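Local coordinates for trehalose-6-phosphate phosphatase (Candida albicans, PDB 5DXF), which belongs to glycosyltransferase family 20 and has the two-domain GT-B fold of its clan, at residues Glu351-Trp363 / Ser478-Met490. Sequence-based numbering, arbitrary orientation.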
loop_
_atom_site.group_PDB
_atom_site.type_symbol
_atom_site.label_atom_id
_atom_site.label_comp_id
_atom_site.label_asym_id
_atom_site.label_seq_id
_atom_site.Cartn_x
_atom_site.Cartn_y
_atom_site.Cartn_z
ATOM N N GLU A 351 14.465 16.620 5.066
ATOM C CA GLU A 351 14.980 17.390 6.192
ATOM C C GLU A 351 16.129 16.646 6.866
ATOM O O GLU A 351 17.188 17.225 7.135
ATOM C CB GLU A 351 13.863 17.691 7.194
ATOM C CG GLU A 351 13.033 18.911 6.820
ATOM C CD GLU A 351 11.682 18.940 7.504
ATOM O OE1 GLU A 351 10.957 19.947 7.343
ATOM O OE2 GLU A 351 11.338 17.958 8.193
ATOM N N GLY A 352 15.921 15.358 7.118
ATOM C CA GLY A 352 16.966 14.519 7.676
ATOM C C GLY A 352 18.193 14.475 6.784
ATOM O O GLY A 352 19.325 14.469 7.271
ATOM N N PHE A 353 17.969 14.452 5.472
ATOM C CA PHE A 353 19.062 14.416 4.506
ATOM C C PHE A 353 19.851 15.715 4.525
ATOM O O PHE A 353 21.083 15.708 4.462
ATOM C CB PHE A 353 18.532 14.149 3.096
ATOM C CG PHE A 353 19.603 14.117 2.041
ATOM C CD1 PHE A 353 20.751 13.360 2.222
ATOM C CD2 PHE A 353 19.455 14.830 0.863
ATOM C CE1 PHE A 353 21.737 13.325 1.250
ATOM C CE2 PHE A 353 20.435 14.797 -0.112
ATOM C CZ PHE A 353 21.577 14.044 0.082
ATOM N N GLU A 354 19.134 16.830 4.605
ATOM C CA GLU A 354 19.778 18.131 4.704
ATOM C C GLU A 354 20.634 18.219 5.960
ATOM O O GLU A 354 21.800 18.608 5.888
ATOM C CB GLU A 354 18.742 19.250 4.700
ATOM C CG GLU A 354 19.355 20.623 4.890
ATOM C CD GLU A 354 18.329 21.726 4.831
ATOM O OE1 GLU A 354 17.122 21.424 4.951
ATOM O OE2 GLU A 354 18.722 22.901 4.662
ATOM N N ILE A 355 20.052 17.864 7.104
ATOM C CA ILE A 355 20.802 17.841 8.358
ATOM C C ILE A 355 22.046 16.967 8.207
ATOM O O ILE A 355 23.131 17.333 8.661
ATOM C CB ILE A 355 19.951 17.320 9.538
ATOM C CG1 ILE A 355 18.747 18.231 9.788
ATOM C CG2 ILE A 355 20.792 17.234 10.801
ATOM C CD1 ILE A 355 19.092 19.508 10.532
ATOM N N PHE A 356 21.882 15.824 7.547
ATOM C CA PHE A 356 22.986 14.896 7.305
ATOM C C PHE A 356 24.112 15.542 6.516
ATOM O O PHE A 356 25.286 15.349 6.830
ATOM C CB PHE A 356 22.482 13.651 6.573
ATOM C CG PHE A 356 23.576 12.816 5.963
ATOM C CD1 PHE A 356 24.369 11.998 6.751
ATOM C CD2 PHE A 356 23.797 12.836 4.594
ATOM C CE1 PHE A 356 25.372 11.224 6.187
ATOM C CE2 PHE A 356 24.797 12.064 4.025
ATOM C CZ PHE A 356 25.583 11.257 4.822
ATOM N N LEU A 357 23.751 16.303 5.488
ATOM C CA LEU A 357 24.743 17.017 4.696
ATOM C C LEU A 357 25.405 18.126 5.509
ATOM O O LEU A 357 26.584 18.426 5.322
ATOM C CB LEU A 357 24.104 17.592 3.432
ATOM C CG LEU A 357 23.674 16.554 2.394
ATOM C CD1 LEU A 357 23.102 17.228 1.160
ATOM C CD2 LEU A 357 24.843 15.656 2.023
ATOM N N ASP A 358 24.619 18.702 6.408
ATOM C CA ASP A 358 25.073 19.739 7.312
ATOM C C ASP A 358 26.128 19.275 8.286
ATOM O O ASP A 358 27.104 19.963 8.527
ATOM C CB ASP A 358 23.882 20.248 8.105
ATOM C CG ASP A 358 23.366 21.554 7.593
ATOM O OD1 ASP A 358 23.971 22.587 7.911
ATOM O OD2 ASP A 358 22.354 21.557 6.880
ATOM N N MET A 359 25.917 18.096 8.845
ATOM C CA MET A 359 26.748 17.546 9.910
ATOM C C MET A 359 28.039 16.904 9.413
ATOM O O MET A 359 29.063 16.957 10.094
ATOM C CB MET A 359 25.952 16.517 10.715
ATOM C CG MET A 359 24.810 17.106 11.523
ATOM S SD MET A 359 23.817 15.836 12.331
ATOM C CE MET A 359 25.074 14.947 13.247
ATOM N N TYR A 360 27.991 16.295 8.233
ATOM C CA TYR A 360 29.132 15.534 7.735
ATOM C C TYR A 360 29.675 16.081 6.418
ATOM O O TYR A 360 29.139 15.787 5.350
ATOM C CB TYR A 360 28.747 14.062 7.570
ATOM C CG TYR A 360 28.149 13.457 8.819
ATOM C CD1 TYR A 360 28.962 12.978 9.838
ATOM C CD2 TYR A 360 26.772 13.374 8.984
ATOM C CE1 TYR A 360 28.419 12.428 10.984
ATOM C CE2 TYR A 360 26.221 12.826 10.126
ATOM C CZ TYR A 360 27.048 12.354 11.122
ATOM O OH TYR A 360 26.504 11.807 12.260
ATOM N N PRO A 361 30.752 16.879 6.498
ATOM C CA PRO A 361 31.457 17.409 5.326
ATOM C C PRO A 361 32.087 16.298 4.492
ATOM O O PRO A 361 32.346 16.481 3.304
ATOM C CB PRO A 361 32.541 18.306 5.936
ATOM C CG PRO A 361 32.069 18.601 7.319
ATOM C CD PRO A 361 31.328 17.380 7.757
ATOM N N GLU A 362 32.332 15.159 5.129
ATOM C CA GLU A 362 32.929 14.000 4.477
ATOM C C GLU A 362 32.040 13.431 3.376
ATOM O O GLU A 362 32.532 12.891 2.385
ATOM C CB GLU A 362 33.218 12.917 5.517
ATOM C CG GLU A 362 32.092 12.751 6.525
ATOM C CD GLU A 362 32.324 11.608 7.490
ATOM O OE1 GLU A 362 33.032 10.648 7.119
ATOM O OE2 GLU A 362 31.797 11.670 8.620
ATOM N N TRP A 363 30.730 13.557 3.555
ATOM C CA TRP A 363 29.773 12.958 2.633
ATOM C C TRP A 363 29.241 13.949 1.601
ATOM O O TRP A 363 28.502 13.571 0.694
ATOM C CB TRP A 363 28.613 12.339 3.411
ATOM C CG TRP A 363 29.010 11.121 4.185
ATOM C CD1 TRP A 363 29.206 11.033 5.532
ATOM C CD2 TRP A 363 29.273 9.816 3.654
ATOM N NE1 TRP A 363 29.567 9.753 5.874
ATOM C CE2 TRP A 363 29.616 8.987 4.740
ATOM C CE3 TRP A 363 29.251 9.268 2.369
ATOM C CZ2 TRP A 363 29.932 7.640 4.578
ATOM C CZ3 TRP A 363 29.563 7.933 2.211
ATOM C CH2 TRP A 363 29.900 7.132 3.309
ATOM N N SER A 478 14.944 14.631 12.751
ATOM C CA SER A 478 15.814 14.799 11.604
ATOM C C SER A 478 17.277 14.620 11.933
ATOM O O SER A 478 18.023 14.028 11.167
ATOM C CB SER A 478 15.570 16.155 10.966
ATOM O OG SER A 478 14.208 16.276 10.618
ATOM N N VAL A 479 17.684 15.144 13.074
ATOM C CA VAL A 479 19.056 15.025 13.503
ATOM C C VAL A 479 19.401 13.558 13.719
ATOM O O VAL A 479 20.491 13.120 13.395
ATOM C CB VAL A 479 19.309 15.878 14.750
ATOM C CG1 VAL A 479 18.133 15.788 15.699
ATOM C CG2 VAL A 479 20.611 15.500 15.423
ATOM N N GLY A 480 18.461 12.809 14.275
ATOM C CA GLY A 480 18.599 11.377 14.431
ATOM C C GLY A 480 18.682 10.624 13.126
ATOM O O GLY A 480 19.466 9.706 12.986
ATOM N N VAL A 481 17.858 11.024 12.171
ATOM C CA VAL A 481 17.874 10.478 10.817
ATOM C C VAL A 481 19.254 10.658 10.190
ATOM O O VAL A 481 19.791 9.741 9.566
ATOM C CB VAL A 481 16.807 11.145 9.924
ATOM C CG1 VAL A 481 17.040 10.808 8.459
ATOM C CG2 VAL A 481 15.409 10.725 10.356
ATOM N N ALA A 482 19.824 11.844 10.377
ATOM C CA ALA A 482 21.165 12.154 9.892
ATOM C C ALA A 482 22.209 11.207 10.479
ATOM O O ALA A 482 22.954 10.541 9.740
ATOM C CB ALA A 482 21.515 13.591 10.222
ATOM N N LYS A 483 22.257 11.158 11.809
ATOM C CA LYS A 483 23.166 10.264 12.524
ATOM C C LYS A 483 23.034 8.821 12.036
ATOM O O LYS A 483 24.034 8.130 11.821
ATOM C CB LYS A 483 22.901 10.331 14.030
ATOM C CG LYS A 483 23.391 11.603 14.712
ATOM C CD LYS A 483 22.731 11.772 16.074
ATOM C CE LYS A 483 23.659 12.447 17.069
ATOM N NZ LYS A 483 24.116 13.782 16.596
ATOM N N THR A 484 21.793 8.381 11.852
ATOM C CA THR A 484 21.503 7.021 11.413
ATOM C C THR A 484 22.019 6.764 10.003
ATOM O O THR A 484 22.562 5.700 9.725
ATOM C CB THR A 484 19.994 6.726 11.451
ATOM O OG1 THR A 484 19.467 7.067 12.739
ATOM C CG2 THR A 484 19.735 5.256 11.176
ATOM N N ILE A 485 21.839 7.738 9.117
ATOM C CA ILE A 485 22.327 7.627 7.746
ATOM C C ILE A 485 23.849 7.494 7.735
ATOM O O ILE A 485 24.402 6.626 7.048
ATOM C CB ILE A 485 21.892 8.841 6.897
ATOM C CG1 ILE A 485 20.392 8.771 6.596
ATOM C CG2 ILE A 485 22.678 8.904 5.602
ATOM C CD1 ILE A 485 19.820 10.066 6.063
ATOM N N ASN A 486 24.520 8.341 8.513
ATOM C CA ASN A 486 25.971 8.233 8.649
ATOM C C ASN A 486 26.390 6.855 9.167
ATOM O O ASN A 486 27.338 6.256 8.654
ATOM C CB ASN A 486 26.516 9.326 9.570
ATOM C CG ASN A 486 28.025 9.248 9.737
ATOM O OD1 ASN A 486 28.781 9.625 8.841
ATOM N ND2 ASN A 486 28.469 8.756 10.889
ATOM N N ASP A 487 25.677 6.358 10.175
ATOM C CA ASP A 487 25.971 5.049 10.755
ATOM C C ASP A 487 25.797 3.913 9.750
ATOM O O ASP A 487 26.608 2.990 9.702
ATOM C CB ASP A 487 25.080 4.789 11.968
ATOM C CG ASP A 487 25.533 5.543 13.199
ATOM O OD1 ASP A 487 26.436 6.397 13.084
ATOM O OD2 ASP A 487 24.976 5.285 14.288
ATOM N N ALA A 488 24.733 3.987 8.958
ATOM C CA ALA A 488 24.407 2.942 7.998
ATOM C C ALA A 488 25.382 2.939 6.831
ATOM O O ALA A 488 25.732 1.880 6.310
ATOM C CB ALA A 488 22.984 3.110 7.496
ATOM N N LEU A 489 25.819 4.126 6.421
ATOM C CA LEU A 489 26.797 4.225 5.345
ATOM C C LEU A 489 28.160 3.686 5.773
ATOM O O LEU A 489 28.944 3.229 4.941
ATOM C CB LEU A 489 26.935 5.672 4.871
ATOM C CG LEU A 489 25.751 6.250 4.096
ATOM C CD1 LEU A 489 26.105 7.616 3.534
ATOM C CD2 LEU A 489 25.321 5.303 2.988
ATOM N N MET A 490 28.437 3.734 7.073
ATOM C CA MET A 490 29.740 3.330 7.590
ATOM C C MET A 490 29.746 1.925 8.184
ATOM O O MET A 490 30.709 1.530 8.842
ATOM C CB MET A 490 30.223 4.328 8.646
ATOM C CG MET A 490 30.723 5.643 8.076
ATOM S SD MET A 490 31.943 5.404 6.769
ATOM C CE MET A 490 32.690 7.029 6.701
#
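Ser478 lies against Gly352, their CA atoms 4.1 Å apart; the glycine, with no side chain, lets Ser478 approach its backbone. The axes of helices 351-359 and 478-489 approach to 7.5 Å, crossing at -63°. Val481 rests a methyl on the same glycine. Ala482, one turn after Ser478, is a knob among Gly352, Ile355, Phe356 and Met359, its CB 3.5 Å from Phe356 N. Lys483 bends at chi3 and chi4 to bring NZ beside Met359 CE, while its CA and CG lie near Tyr360 OH. Ile485 sets CG2 over the centre of the Phe356 ring, 3.7 Å from the centroid, while that ring is itself a knob among Ala482, Ile485, Asn486 and Leu489. Asn486, CG anti to its backbone N (chi1 -180°), lays its amide flat over the Tyr360 ring, the planes 3° apart; OD1 takes a bent hydrogen bond from Trp363 NE1 (3.1 Å), consistent with this orientation of the amide. Leu489 puts CD1 over the six-membered ring of Trp363, and Met490 brings its sulfur to that ring's edge, a Met-aromatic contact. With Phe356 also touching strand 367-374 and Ile485 strand 455-458, this is helix-on-helix, knobs-into-holes packing against the parallel strands of a Rossmann-like domain, as in the GT-B fold.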